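Local coordinates for protein mediator of RNA polymerase II transcription subunit 6 (Schizosaccharomyces pombe, PDB 4H61) that serves as a subunit of Mediator, the coactivator complex that bridges gene-specific regulatory proteins and the basal RNA polymerase II transcription machinery, at residues R79-R91 against V97-N109. Residues are numbered along the deposited sequence; the frame is centred on the assembly and turned at random.
Sequences RPPFLWVIQKQNR and VKPLTVYFVCNEN
Val97 opens strand 97-106 wedged between two side chains of strand 83-91: its CG1 packs on the amide of Gln89, and its CG2 lies over one face of the Arg91 guanidinium, near the rim, while Arg91 NE bonds Asn93 O. Gln89 brings its amide there with CG set between the backbone N and the carbonyl carbon (chi1 78°). Its OE1 accepts a bent bond (135° at the hydrogen) of 2.8 Å from Gln87 NE2, in the plane of its own carbonyl but tilted from the Gln87 amide, and its NE2 reaches Gln72 OE1. Without this amide, as with an alanine here, Gln87 NE2 and Gln72 OE1 would probably lose a partner and a flank of Val97 would be uncovered. Pro99 sets CB beside the Gln87 amide. Leu100 and Thr101 both face Lys88 in a classic beta bulge, where Lys88 O accepts from Leu100 N at 2.8 Å and only weakly from Thr101 N. The two strands form an antiparallel hairpin at the middle of a four-stranded sheet, with helix 115-135 against the Val97, Pro99 and Val102 face and helix 28-33 covering Trp84, Ile86 and Val105. Tyr103 presents its ring edge to Ile86 O and Lys88 CB, and the bent chain of Lys88 passes the hydroxyl, with Lys88 CD 3.4 Å from Tyr103 OH. Phe104 CD1 lies 3.6 Å from Val85 CG2. Asn107 N bonds Phe82 O at 3.0 Å.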
loop_
_atom_site.group_PDB
_atom_site.type_symbol
_atom_site.label_atom_id
_atom_site.label_comp_id
_atom_site.label_asym_id
_atom_site.label_seq_id
_atom_site.Cartn_x
_atom_site.Cartn_y
_atom_site.Cartn_z
ATOM N N ARG A 79 8.752 -0.510 -10.829
ATOM C CA ARG A 79 9.613 -0.190 -11.964
ATOM C C ARG A 79 10.765 0.703 -11.534
ATOM O O ARG A 79 10.832 1.868 -11.936
ATOM C CB ARG A 79 8.819 0.486 -13.080
ATOM C CG ARG A 79 7.805 -0.423 -13.754
ATOM C CD ARG A 79 8.478 -1.528 -14.577
ATOM N NE ARG A 79 7.566 -2.102 -15.571
ATOM C CZ ARG A 79 6.941 -3.269 -15.443
ATOM N NH1 ARG A 79 7.131 -4.016 -14.362
ATOM N NH2 ARG A 79 6.127 -3.694 -16.402
ATOM N N PRO A 80 11.681 0.158 -10.712
ATOM C CA PRO A 80 12.840 0.935 -10.266
ATOM C C PRO A 80 13.629 1.430 -11.468
ATOM O O PRO A 80 13.704 0.719 -12.470
ATOM C CB PRO A 80 13.671 -0.090 -9.487
ATOM C CG PRO A 80 12.704 -1.127 -9.067
ATOM C CD PRO A 80 11.712 -1.217 -10.185
ATOM N N PRO A 81 14.215 2.630 -11.367
ATOM C CA PRO A 81 14.133 3.466 -10.165
ATOM C C PRO A 81 13.185 4.657 -10.317
ATOM O O PRO A 81 13.292 5.616 -9.552
ATOM C CB PRO A 81 15.568 3.965 -10.023
ATOM C CG PRO A 81 16.026 4.121 -11.455
ATOM C CD PRO A 81 15.262 3.107 -12.288
ATOM N N PHE A 82 12.271 4.594 -11.283
ATOM C CA PHE A 82 11.384 5.726 -11.554
ATOM C C PHE A 82 10.007 5.640 -10.886
ATOM O O PHE A 82 9.549 6.620 -10.297
ATOM C CB PHE A 82 11.242 5.972 -13.061
ATOM C CG PHE A 82 12.413 6.694 -13.670
ATOM C CD1 PHE A 82 13.469 7.126 -12.878
ATOM C CD2 PHE A 82 12.457 6.950 -15.033
ATOM C CE1 PHE A 82 14.550 7.792 -13.436
ATOM C CE2 PHE A 82 13.535 7.618 -15.597
ATOM C CZ PHE A 82 14.582 8.039 -14.795
ATOM N N LEU A 83 9.336 4.495 -10.971
ATOM C CA LEU A 83 8.031 4.417 -10.338
ATOM C C LEU A 83 7.750 3.193 -9.477
ATOM O O LEU A 83 8.315 2.119 -9.672
ATOM C CB LEU A 83 6.878 4.679 -11.325
ATOM C CG LEU A 83 6.391 3.734 -12.428
ATOM C CD1 LEU A 83 5.924 2.390 -11.919
ATOM C CD2 LEU A 83 5.239 4.405 -13.141
ATOM N N TRP A 84 6.855 3.400 -8.516
ATOM C CA TRP A 84 6.243 2.324 -7.763
ATOM C C TRP A 84 4.791 2.720 -7.610
ATOM O O TRP A 84 4.476 3.911 -7.560
ATOM C CB TRP A 84 6.888 2.182 -6.392
ATOM C CG TRP A 84 8.285 1.682 -6.437
ATOM C CD1 TRP A 84 8.699 0.387 -6.302
ATOM C CD2 TRP A 84 9.467 2.464 -6.634
ATOM N NE1 TRP A 84 10.069 0.317 -6.399
ATOM C CE2 TRP A 84 10.564 1.577 -6.605
ATOM C CE3 TRP A 84 9.706 3.828 -6.834
ATOM C CZ2 TRP A 84 11.877 2.011 -6.767
ATOM C CZ3 TRP A 84 11.007 4.256 -6.994
ATOM C CH2 TRP A 84 12.078 3.351 -6.958
ATOM N N VAL A 85 3.905 1.733 -7.556
ATOM C CA VAL A 85 2.485 2.000 -7.378
ATOM C C VAL A 85 1.984 1.358 -6.097
ATOM O O VAL A 85 2.202 0.164 -5.857
ATOM C CB VAL A 85 1.658 1.492 -8.563
ATOM C CG1 VAL A 85 0.165 1.689 -8.292
ATOM C CG2 VAL A 85 2.077 2.202 -9.836
ATOM N N ILE A 86 1.305 2.161 -5.281
ATOM C CA ILE A 86 0.877 1.743 -3.953
ATOM C C ILE A 86 -0.634 1.723 -3.874
ATOM O O ILE A 86 -1.294 2.596 -4.431
ATOM C CB ILE A 86 1.427 2.703 -2.886
ATOM C CG1 ILE A 86 2.957 2.658 -2.885
ATOM C CG2 ILE A 86 0.880 2.368 -1.512
ATOM C CD1 ILE A 86 3.586 3.673 -1.985
ATOM N N GLN A 87 -1.181 0.722 -3.191
ATOM C CA GLN A 87 -2.623 0.598 -3.044
ATOM C C GLN A 87 -3.053 0.622 -1.586
ATOM O O GLN A 87 -2.524 -0.129 -0.759
ATOM C CB GLN A 87 -3.095 -0.698 -3.687
ATOM C CG GLN A 87 -4.472 -1.142 -3.254
ATOM C CD GLN A 87 -4.948 -2.349 -4.033
ATOM O OE1 GLN A 87 -4.930 -2.344 -5.265
ATOM N NE2 GLN A 87 -5.365 -3.400 -3.321
ATOM N N LYS A 88 -4.002 1.500 -1.275
ATOM C CA LYS A 88 -4.666 1.503 0.023
ATOM C C LYS A 88 -5.816 0.519 -0.078
ATOM O O LYS A 88 -6.591 0.566 -1.034
ATOM C CB LYS A 88 -5.175 2.910 0.368
ATOM C CG LYS A 88 -6.119 3.017 1.576
ATOM C CD LYS A 88 -5.851 4.331 2.318
ATOM C CE LYS A 88 -7.101 5.081 2.765
ATOM N NZ LYS A 88 -7.596 6.047 1.742
ATOM N N GLN A 89 -5.916 -0.382 0.892
ATOM C CA GLN A 89 -6.954 -1.401 0.863
ATOM C C GLN A 89 -7.479 -1.710 2.266
ATOM O O GLN A 89 -6.765 -1.573 3.257
ATOM C CB GLN A 89 -6.414 -2.678 0.221
ATOM C CG GLN A 89 -5.539 -3.521 1.150
ATOM C CD GLN A 89 -4.695 -4.544 0.404
ATOM O OE1 GLN A 89 -4.557 -4.484 -0.820
ATOM N NE2 GLN A 89 -4.126 -5.492 1.144
ATOM N N ASN A 90 -8.739 -2.108 2.353
ATOM C CA ASN A 90 -9.261 -2.568 3.612
ATOM C C ASN A 90 -9.294 -4.081 3.593
ATOM O O ASN A 90 -10.070 -4.678 2.852
ATOM C CB ASN A 90 -10.663 -2.027 3.852
ATOM C CG ASN A 90 -11.244 -2.497 5.175
ATOM O OD1 ASN A 90 -10.507 -2.840 6.108
ATOM N ND2 ASN A 90 -12.570 -2.533 5.261
ATOM N N ARG A 91 -8.450 -4.710 4.400
ATOM C CA ARG A 91 -8.385 -6.162 4.401
ATOM C C ARG A 91 -9.449 -6.758 5.312
ATOM O O ARG A 91 -9.446 -6.525 6.520
ATOM C CB ARG A 91 -6.989 -6.629 4.807
ATOM C CG ARG A 91 -6.874 -8.122 4.959
ATOM C CD ARG A 91 -5.455 -8.590 4.721
ATOM N NE ARG A 91 -5.486 -9.814 3.941
ATOM C CZ ARG A 91 -4.992 -9.935 2.718
ATOM N NH1 ARG A 91 -4.388 -8.907 2.138
ATOM N NH2 ARG A 91 -5.086 -11.099 2.086
ATOM N N VAL A 97 -9.904 -8.557 0.299
ATOM C CA VAL A 97 -9.365 -7.220 0.404
ATOM C C VAL A 97 -10.237 -6.283 -0.425
ATOM O O VAL A 97 -10.696 -6.655 -1.502
ATOM C CB VAL A 97 -7.910 -7.215 -0.094
ATOM C CG1 VAL A 97 -7.563 -5.920 -0.790
ATOM C CG2 VAL A 97 -6.967 -7.499 1.053
ATOM N N LYS A 98 -10.500 -5.082 0.078
ATOM C CA LYS A 98 -11.251 -4.109 -0.707
ATOM C C LYS A 98 -10.367 -2.925 -1.056
ATOM O O LYS A 98 -9.931 -2.180 -0.180
ATOM C CB LYS A 98 -12.515 -3.648 0.017
ATOM C CG LYS A 98 -13.337 -2.675 -0.806
ATOM C CD LYS A 98 -14.567 -2.187 -0.054
ATOM C CE LYS A 98 -15.349 -1.159 -0.872
ATOM N NZ LYS A 98 -14.502 0.013 -1.239
ATOM N N PRO A 99 -10.076 -2.760 -2.347
ATOM C CA PRO A 99 -9.225 -1.660 -2.807
ATOM C C PRO A 99 -9.936 -0.335 -2.597
ATOM O O PRO A 99 -11.093 -0.202 -3.000
ATOM C CB PRO A 99 -9.062 -1.941 -4.304
ATOM C CG PRO A 99 -9.400 -3.402 -4.461
ATOM C CD PRO A 99 -10.463 -3.664 -3.439
ATOM N N LEU A 100 -9.256 0.617 -1.964
ATOM C CA LEU A 100 -9.858 1.902 -1.624
ATOM C C LEU A 100 -9.371 3.001 -2.552
ATOM O O LEU A 100 -10.178 3.689 -3.180
ATOM C CB LEU A 100 -9.567 2.262 -0.166
ATOM C CG LEU A 100 -10.257 1.311 0.809
ATOM C CD1 LEU A 100 -9.986 1.684 2.282
ATOM C CD2 LEU A 100 -11.745 1.280 0.486
ATOM N N THR A 101 -8.053 3.183 -2.614
ATOM C CA THR A 101 -7.451 4.130 -3.546
ATOM C C THR A 101 -6.046 3.677 -3.977
ATOM O O THR A 101 -5.422 2.843 -3.313
ATOM C CB THR A 101 -7.440 5.593 -2.986
ATOM O OG1 THR A 101 -6.135 6.176 -3.135
ATOM C CG2 THR A 101 -7.842 5.638 -1.528
ATOM N N VAL A 102 -5.556 4.191 -5.105
ATOM C CA VAL A 102 -4.181 3.889 -5.499
ATOM C C VAL A 102 -3.359 5.146 -5.788
ATOM O O VAL A 102 -3.891 6.159 -6.242
ATOM C CB VAL A 102 -4.074 2.823 -6.643
ATOM C CG1 VAL A 102 -5.446 2.311 -7.059
ATOM C CG2 VAL A 102 -3.300 3.350 -7.832
ATOM N N TYR A 103 -2.066 5.081 -5.490
ATOM C CA TYR A 103 -1.205 6.251 -5.562
ATOM C C TYR A 103 -0.010 5.948 -6.444
ATOM O O TYR A 103 0.438 4.805 -6.523
ATOM C CB TYR A 103 -0.699 6.641 -4.164
ATOM C CG TYR A 103 -1.756 6.600 -3.078
ATOM C CD1 TYR A 103 -2.201 5.386 -2.562
ATOM C CD2 TYR A 103 -2.297 7.777 -2.555
ATOM C CE1 TYR A 103 -3.161 5.339 -1.580
ATOM C CE2 TYR A 103 -3.261 7.737 -1.563
ATOM C CZ TYR A 103 -3.685 6.509 -1.080
ATOM O OH TYR A 103 -4.641 6.434 -0.096
ATOM N N PHE A 104 0.514 6.980 -7.095
ATOM C CA PHE A 104 1.745 6.847 -7.861
ATOM C C PHE A 104 2.914 7.485 -7.129
ATOM O O PHE A 104 2.782 8.551 -6.530
ATOM C CB PHE A 104 1.592 7.474 -9.243
ATOM C CG PHE A 104 0.645 6.728 -10.136
ATOM C CD1 PHE A 104 0.328 5.402 -9.876
ATOM C CD2 PHE A 104 0.074 7.345 -11.239
ATOM C CE1 PHE A 104 -0.541 4.709 -10.693
ATOM C CE2 PHE A 104 -0.797 6.657 -12.066
ATOM C CZ PHE A 104 -1.106 5.341 -11.791
ATOM N N VAL A 105 4.051 6.807 -7.157
ATOM C CA VAL A 105 5.296 7.395 -6.702
ATOM C C VAL A 105 6.176 7.503 -7.937
ATOM O O VAL A 105 6.959 6.602 -8.249
ATOM C CB VAL A 105 5.979 6.546 -5.610
ATOM C CG1 VAL A 105 7.151 7.300 -5.011
ATOM C CG2 VAL A 105 4.983 6.190 -4.519
ATOM N N CYS A 106 6.011 8.606 -8.655
ATOM C CA CYS A 106 6.691 8.803 -9.923
ATOM C C CYS A 106 7.740 9.898 -9.783
ATOM O O CYS A 106 7.406 11.048 -9.498
ATOM C CB CYS A 106 5.668 9.181 -10.993
ATOM S SG CYS A 106 6.276 9.065 -12.671
ATOM N N ASN A 107 9.004 9.535 -9.981
ATOM C CA ASN A 107 10.118 10.469 -9.811
ATOM C C ASN A 107 10.099 11.172 -8.463
ATOM O O ASN A 107 10.285 12.382 -8.395
ATOM C CB ASN A 107 10.143 11.509 -10.933
ATOM C CG ASN A 107 10.536 10.917 -12.265
ATOM O OD1 ASN A 107 9.678 10.559 -13.074
ATOM N ND2 ASN A 107 11.841 10.804 -12.504
ATOM N N GLU A 108 9.848 10.405 -7.406
ATOM C CA GLU A 108 9.803 10.915 -6.031
ATOM C C GLU A 108 8.569 11.785 -5.742
ATOM O O GLU A 108 8.407 12.313 -4.636
ATOM C CB GLU A 108 11.109 11.628 -5.664
ATOM C CG GLU A 108 12.324 10.727 -5.789
ATOM C CD GLU A 108 13.567 11.464 -6.235
ATOM O OE1 GLU A 108 13.899 12.503 -5.623
ATOM O OE2 GLU A 108 14.212 11.003 -7.204
ATOM N N ASN A 109 7.702 11.914 -6.743
ATOM C CA ASN A 109 6.432 12.597 -6.584
ATOM C C ASN A 109 5.335 11.609 -6.243
ATOM O O ASN A 109 5.116 10.636 -6.967
ATOM C CB ASN A 109 6.055 13.322 -7.869
ATOM C CG ASN A 109 6.383 14.783 -7.823
ATOM O OD1 ASN A 109 7.552 15.169 -7.760
ATOM N ND2 ASN A 109 5.350 15.619 -7.861
#